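Local coordinates for tail spike protein gp49 (PDB 4RU4) that probably cleaves the O-specific polysaccharide on the surface of Pseudomonas cells as a lyase, as a trimeric tailspike of phage LKA1, at residues R81-T86 and S110-V115; I454-Q459 and G467-L472. All coordinates share one frame; numbering follows the deposited sequence.

Both contacts lie in the parallel beta-helix of this tailspike, on opposite sides of the chain's centre, with about 40 Å between their nearest atoms. They share no strand. Interaction 1 is lateral: strands 82-86 and 113-120 sit side by side in one wall, bound by backbone hydrogen bonds. It is partly buried, with Ile83 and Leu112 on the more buried face. Interaction 2 runs across the inside: strands 452-463 and 468-474 belong to different walls and meet through buried apolar side chains alone. The first is close to helix 55-65 and involves small polar residues and a water. The second is wholly buried, and the hydroxyl of Tyr456 bonds to Gln459.

Interaction 1: residues R81-T86 and S110-V115; sequences RGISST and SVLSCV
Ile83 and Leu112 meet on the more buried face of this contact, Ile83 on strand 82-86 and Leu112 at the corner that leads into the parallel strand 113-120. Leu112 CD1 does the touching, 3.6 Å from Ile83 CB; the two side chains cross obliquely. Ile83 is also bound through its backbone. Its N donates to Val111 O at 2.9 Å, almost straight at 172°, and its O accepts from Ser113 N. Beyond the pair, Leu60 and Val64 of helix 55-65 cover Ile83.

Ser85 continues the ladder: Val115 N donates to its O, while the bond from its N to Ser113 O is weak. Ser85 OG bonds to Ser88 O.

On the other side, Ser113 OG sits between its own backbone N and carbonyl carbon (chi1 65°), 3.3 Å from Ser84 CB. A water 2.8 Å from Ser113 OG also donates to Ser110 O and, weakly, to Ile83 O. Gly82 CA comes within 3.3 Å of Ser110 O.

This is the lateral pairing of successive beta-helix coils. Backbone bonds set the register, a small apolar patch packs on one face, and on the other a water bridges Ser110 O and Ser113 OG.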
loop_
_atom_site.group_PDB
_atom_site.type_symbol
_atom_site.label_atom_id
_atom_site.label_comp_id
_atom_site.label_asym_id
_atom_site.label_seq_id
_atom_site.Cartn_x
_atom_site.Cartn_y
_atom_site.Cartn_z
ATOM N N ARG B 81 17.666 10.897 -37.670
ATOM C CA ARG B 81 18.717 10.157 -36.952
ATOM C C ARG B 81 18.441 10.288 -35.484
ATOM O O ARG B 81 17.789 11.242 -35.058
ATOM C CB ARG B 81 20.108 10.782 -37.187
ATOM C CG ARG B 81 20.612 10.701 -38.602
ATOM C CD ARG B 81 22.078 11.160 -38.763
ATOM N NE ARG B 81 22.322 11.276 -40.187
ATOM C CZ ARG B 81 22.673 10.259 -40.963
ATOM N NH1 ARG B 81 22.895 9.058 -40.434
ATOM N NH2 ARG B 81 22.837 10.445 -42.266
ATOM N N GLY B 82 19.000 9.379 -34.687
ATOM C CA GLY B 82 18.822 9.484 -33.261
ATOM C C GLY B 82 19.482 10.737 -32.701
ATOM O O GLY B 82 20.466 11.232 -33.244
ATOM N N ILE B 83 18.931 11.242 -31.604
ATOM C CA ILE B 83 19.578 12.285 -30.822
ATOM C C ILE B 83 20.317 11.600 -29.666
ATOM O O ILE B 83 19.690 11.015 -28.782
ATOM C CB ILE B 83 18.535 13.268 -30.264
ATOM C CG1 ILE B 83 17.693 13.848 -31.416
ATOM C CG2 ILE B 83 19.219 14.348 -29.397
ATOM C CD1 ILE B 83 16.434 14.581 -30.957
ATOM N N SER B 84 21.643 11.658 -29.672
ATOM C CA SER B 84 22.414 10.848 -28.730
ATOM C C SER B 84 23.474 11.607 -27.932
ATOM O O SER B 84 23.921 12.691 -28.317
ATOM C CB SER B 84 23.064 9.673 -29.483
ATOM O OG SER B 84 24.050 10.161 -30.374
ATOM N N SER B 85 23.898 11.015 -26.825
ATOM C CA SER B 85 24.984 11.598 -26.070
ATOM C C SER B 85 25.732 10.533 -25.294
ATOM O O SER B 85 25.246 9.414 -25.110
ATOM C CB SER B 85 24.430 12.626 -25.094
ATOM O OG SER B 85 23.556 11.984 -24.195
ATOM N N THR B 86 26.922 10.899 -24.843
ATOM C CA THR B 86 27.640 10.114 -23.853
ATOM C C THR B 86 27.688 10.904 -22.533
ATOM O O THR B 86 27.764 12.133 -22.525
ATOM C CB THR B 86 29.034 9.705 -24.350
ATOM O OG1 THR B 86 29.700 10.841 -24.896
ATOM C CG2 THR B 86 28.903 8.672 -25.447
ATOM N N SER B 110 17.723 4.294 -31.391
ATOM C CA SER B 110 16.873 4.977 -30.418
ATOM C C SER B 110 16.552 6.407 -30.864
ATOM O O SER B 110 17.351 7.056 -31.548
ATOM C CB SER B 110 17.573 5.045 -29.041
ATOM O OG SER B 110 18.032 3.762 -28.656
ATOM N N VAL B 111 15.388 6.901 -30.468
ATOM C CA VAL B 111 15.052 8.296 -30.780
ATOM C C VAL B 111 15.933 9.257 -29.977
ATOM O O VAL B 111 16.484 10.216 -30.518
ATOM C CB VAL B 111 13.569 8.623 -30.523
ATOM C CG1 VAL B 111 13.281 10.075 -30.937
ATOM C CG2 VAL B 111 12.659 7.657 -31.312
ATOM N N LEU B 112 16.066 8.979 -28.680
ATOM C CA LEU B 112 16.814 9.808 -27.773
ATOM C C LEU B 112 17.628 8.832 -26.932
ATOM O O LEU B 112 17.096 7.798 -26.485
ATOM C CB LEU B 112 15.812 10.572 -26.897
ATOM C CG LEU B 112 16.140 11.866 -26.183
ATOM C CD1 LEU B 112 16.798 12.796 -27.192
ATOM C CD2 LEU B 112 14.866 12.510 -25.631
ATOM N N SER B 113 18.913 9.113 -26.744
ATOM C CA SER B 113 19.732 8.178 -25.977
ATOM C C SER B 113 20.878 8.847 -25.246
ATOM O O SER B 113 21.467 9.830 -25.731
ATOM C CB SER B 113 20.262 7.032 -26.858
ATOM O OG SER B 113 21.153 7.522 -27.849
ATOM N N CYS B 114 21.199 8.303 -24.073
ATOM C CA CYS B 114 22.380 8.725 -23.338
ATOM C C CYS B 114 23.061 7.491 -22.768
ATOM O O CYS B 114 22.402 6.652 -22.146
ATOM C CB CYS B 114 22.034 9.691 -22.202
ATOM S SG CYS B 114 23.552 10.388 -21.471
ATOM N N VAL B 115 24.367 7.363 -23.007
ATOM C CA VAL B 115 25.107 6.183 -22.550
ATOM C C VAL B 115 26.300 6.621 -21.672
ATOM O O VAL B 115 27.153 7.415 -22.104
ATOM C CB VAL B 115 25.634 5.349 -23.750
ATOM C CG1 VAL B 115 26.350 4.067 -23.273
ATOM C CG2 VAL B 115 24.509 5.024 -24.735
HETATM O O HOH W 1 19.688 8.176 -30.137
#

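Interaction 2: residues I454-Q459 and G467-L472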
loop_
_atom_site.group_PDB
_atom_site.type_symbol
_atom_site.label_atom_id
_atom_site.label_comp_id
_atom_site.label_asym_id
_atom_site.label_seq_id
_atom_site.Cartn_x
_atom_site.Cartn_y
_atom_site.Cartn_z
ATOM N N ILE B 454 3.493 -23.786 0.442
ATOM C CA ILE B 454 2.327 -23.021 0.007
ATOM C C ILE B 454 1.624 -22.491 1.231
ATOM O O ILE B 454 1.290 -23.263 2.150
ATOM C CB ILE B 454 1.274 -23.904 -0.734
ATOM C CG1 ILE B 454 1.898 -24.739 -1.855
ATOM C CG2 ILE B 454 0.125 -23.041 -1.267
ATOM C CD1 ILE B 454 2.565 -23.963 -2.896
ATOM N N GLN B 455 1.363 -21.183 1.234
ATOM C CA GLN B 455 0.498 -20.590 2.236
ATOM C C GLN B 455 -0.648 -19.928 1.465
ATOM O O GLN B 455 -0.435 -18.922 0.797
ATOM C CB GLN B 455 1.261 -19.511 3.050
ATOM C CG GLN B 455 0.423 -18.811 4.134
ATOM C CD GLN B 455 1.004 -17.476 4.574
ATOM O OE1 GLN B 455 1.517 -16.704 3.751
ATOM N NE2 GLN B 455 0.946 -17.201 5.881
ATOM N N TYR B 456 -1.857 -20.482 1.559
ATOM C CA TYR B 456 -2.990 -19.866 0.880
ATOM C C TYR B 456 -3.965 -19.452 1.996
ATOM O O TYR B 456 -4.642 -20.297 2.588
ATOM C CB TYR B 456 -3.570 -20.873 -0.119
ATOM C CG TYR B 456 -4.379 -20.239 -1.243
ATOM C CD1 TYR B 456 -5.618 -19.641 -0.987
ATOM C CD2 TYR B 456 -3.911 -20.248 -2.557
ATOM C CE1 TYR B 456 -6.363 -19.053 -2.008
ATOM C CE2 TYR B 456 -4.638 -19.660 -3.575
ATOM C CZ TYR B 456 -5.864 -19.069 -3.298
ATOM O OH TYR B 456 -6.589 -18.486 -4.317
ATOM N N SER B 457 -4.031 -18.156 2.289
ATOM C CA SER B 457 -4.477 -17.693 3.607
ATOM C C SER B 457 -5.287 -16.387 3.588
ATOM O O SER B 457 -4.759 -15.340 3.216
ATOM C CB SER B 457 -3.197 -17.466 4.441
ATOM O OG SER B 457 -3.447 -16.932 5.724
ATOM N N GLY B 458 -6.552 -16.427 4.001
ATOM C CA GLY B 458 -7.317 -15.192 4.215
ATOM C C GLY B 458 -8.078 -14.612 3.026
ATOM O O GLY B 458 -8.790 -13.610 3.160
ATOM N N GLN B 459 -7.934 -15.211 1.850
ATOM C CA GLN B 459 -8.555 -14.647 0.630
ATOM C C GLN B 459 -10.076 -14.853 0.579
ATOM O O GLN B 459 -10.580 -15.918 0.922
ATOM C CB GLN B 459 -7.940 -15.302 -0.593
ATOM C CG GLN B 459 -8.346 -14.737 -1.946
ATOM C CD GLN B 459 -7.717 -15.559 -3.042
ATOM O OE1 GLN B 459 -8.101 -16.710 -3.268
ATOM N NE2 GLN B 459 -6.722 -14.997 -3.703
ATOM N N GLY B 467 -13.406 -26.734 -8.762
ATOM C CA GLY B 467 -12.972 -28.072 -8.416
ATOM C C GLY B 467 -12.152 -28.110 -7.135
ATOM O O GLY B 467 -12.493 -28.828 -6.183
ATOM N N LYS B 468 -11.071 -27.331 -7.093
ATOM C CA LYS B 468 -10.084 -27.485 -6.007
ATOM C C LYS B 468 -9.461 -26.153 -5.662
ATOM O O LYS B 468 -9.417 -25.264 -6.516
ATOM C CB LYS B 468 -8.927 -28.408 -6.430
ATOM C CG LYS B 468 -9.327 -29.567 -7.326
ATOM C CD LYS B 468 -8.173 -30.544 -7.532
ATOM C CE LYS B 468 -8.584 -31.684 -8.483
ATOM N NZ LYS B 468 -7.451 -32.605 -8.795
ATOM N N VAL B 469 -8.940 -26.038 -4.433
ATOM C CA VAL B 469 -8.130 -24.875 -4.073
ATOM C C VAL B 469 -6.730 -25.112 -4.633
ATOM O O VAL B 469 -6.290 -24.368 -5.504
ATOM C CB VAL B 469 -8.099 -24.608 -2.540
ATOM C CG1 VAL B 469 -7.256 -23.362 -2.201
ATOM C CG2 VAL B 469 -9.524 -24.452 -1.994
ATOM N N LEU B 470 -6.054 -26.171 -4.170
ATOM C CA LEU B 470 -4.697 -26.467 -4.631
ATOM C C LEU B 470 -4.640 -27.744 -5.449
ATOM O O LEU B 470 -5.334 -28.732 -5.142
ATOM C CB LEU B 470 -3.733 -26.619 -3.450
ATOM C CG LEU B 470 -3.723 -25.492 -2.419
ATOM C CD1 LEU B 470 -2.681 -25.800 -1.360
ATOM C CD2 LEU B 470 -3.470 -24.117 -3.086
ATOM N N GLN B 471 -3.776 -27.722 -6.462
ATOM C CA GLN B 471 -3.479 -28.879 -7.290
ATOM C C GLN B 471 -1.948 -28.959 -7.315
ATOM O O GLN B 471 -1.287 -28.109 -7.919
ATOM C CB GLN B 471 -4.040 -28.668 -8.692
ATOM C CG GLN B 471 -3.559 -29.678 -9.710
ATOM C CD GLN B 471 -4.317 -30.978 -9.614
ATOM O OE1 GLN B 471 -5.517 -30.992 -9.329
ATOM N NE2 GLN B 471 -3.618 -32.083 -9.825
ATOM N N LEU B 472 -1.390 -29.934 -6.600
ATOM C CA LEU B 472 0.066 -30.024 -6.397
ATOM C C LEU B 472 0.593 -31.325 -6.999
ATOM O O LEU B 472 0.336 -32.410 -6.468
ATOM C CB LEU B 472 0.417 -29.938 -4.897
ATOM C CG LEU B 472 -0.201 -28.713 -4.178
ATOM C CD1 LEU B 472 0.012 -28.763 -2.670
ATOM C CD2 LEU B 472 0.329 -27.376 -4.748
#
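Tyr456 OH donates to Gln459 OE1 at 2.6 Å, and the same tyrosine offers a ring face to Val469 across the contact. The bond is short. The hydroxyl approaches the amide oxygen at a C=O...O angle of 123°, somewhat tilted from the carbonyl plane. It ties the end of the ring to the residue after the turn at Gly458.

Val469 CG1 stands over the centre of the ring, 4.3 Å from the Tyr456 centroid and 11° off the normal, a CH-pi contact. Leu470 comes to the ring obliquely, with its CD2 3.9 Å from Tyr456 CD2.

Leu470 uses both methyls. While CD2 meets the tyrosine, Leu470 CD1 lies 3.9 Å from Ile454 CG2. Leu470 runs alongside Ile454 and Tyr456, pointing the opposite way to each. Leu472 adds a looser touch, its CD2 4.2 Å from Ile454 CG1. Leu484 of strand 484-487 packs on Ile454, Leu470 and Leu472; from strand 439-446, Leu440 packs on Tyr456 and Leu441 on Leu470.

The strands run nearly antiparallel at 171°, and their axes stay 10.7 Å apart. Strand 452-463 pairs with 420-425 and 484-487, strand 468-474 with 439-446 and 497-501. They belong to different walls of the beta-helix, and their side chains meet in its interior. Gln455 NE2 reaches Gly458 O of a neighbouring subunit. Across the interior itself the contact is apolar. Cohesion there comes from methyl packing and one aromatic face, while the buried phenol hydroxyl is satisfied by Gln459 on its own segment.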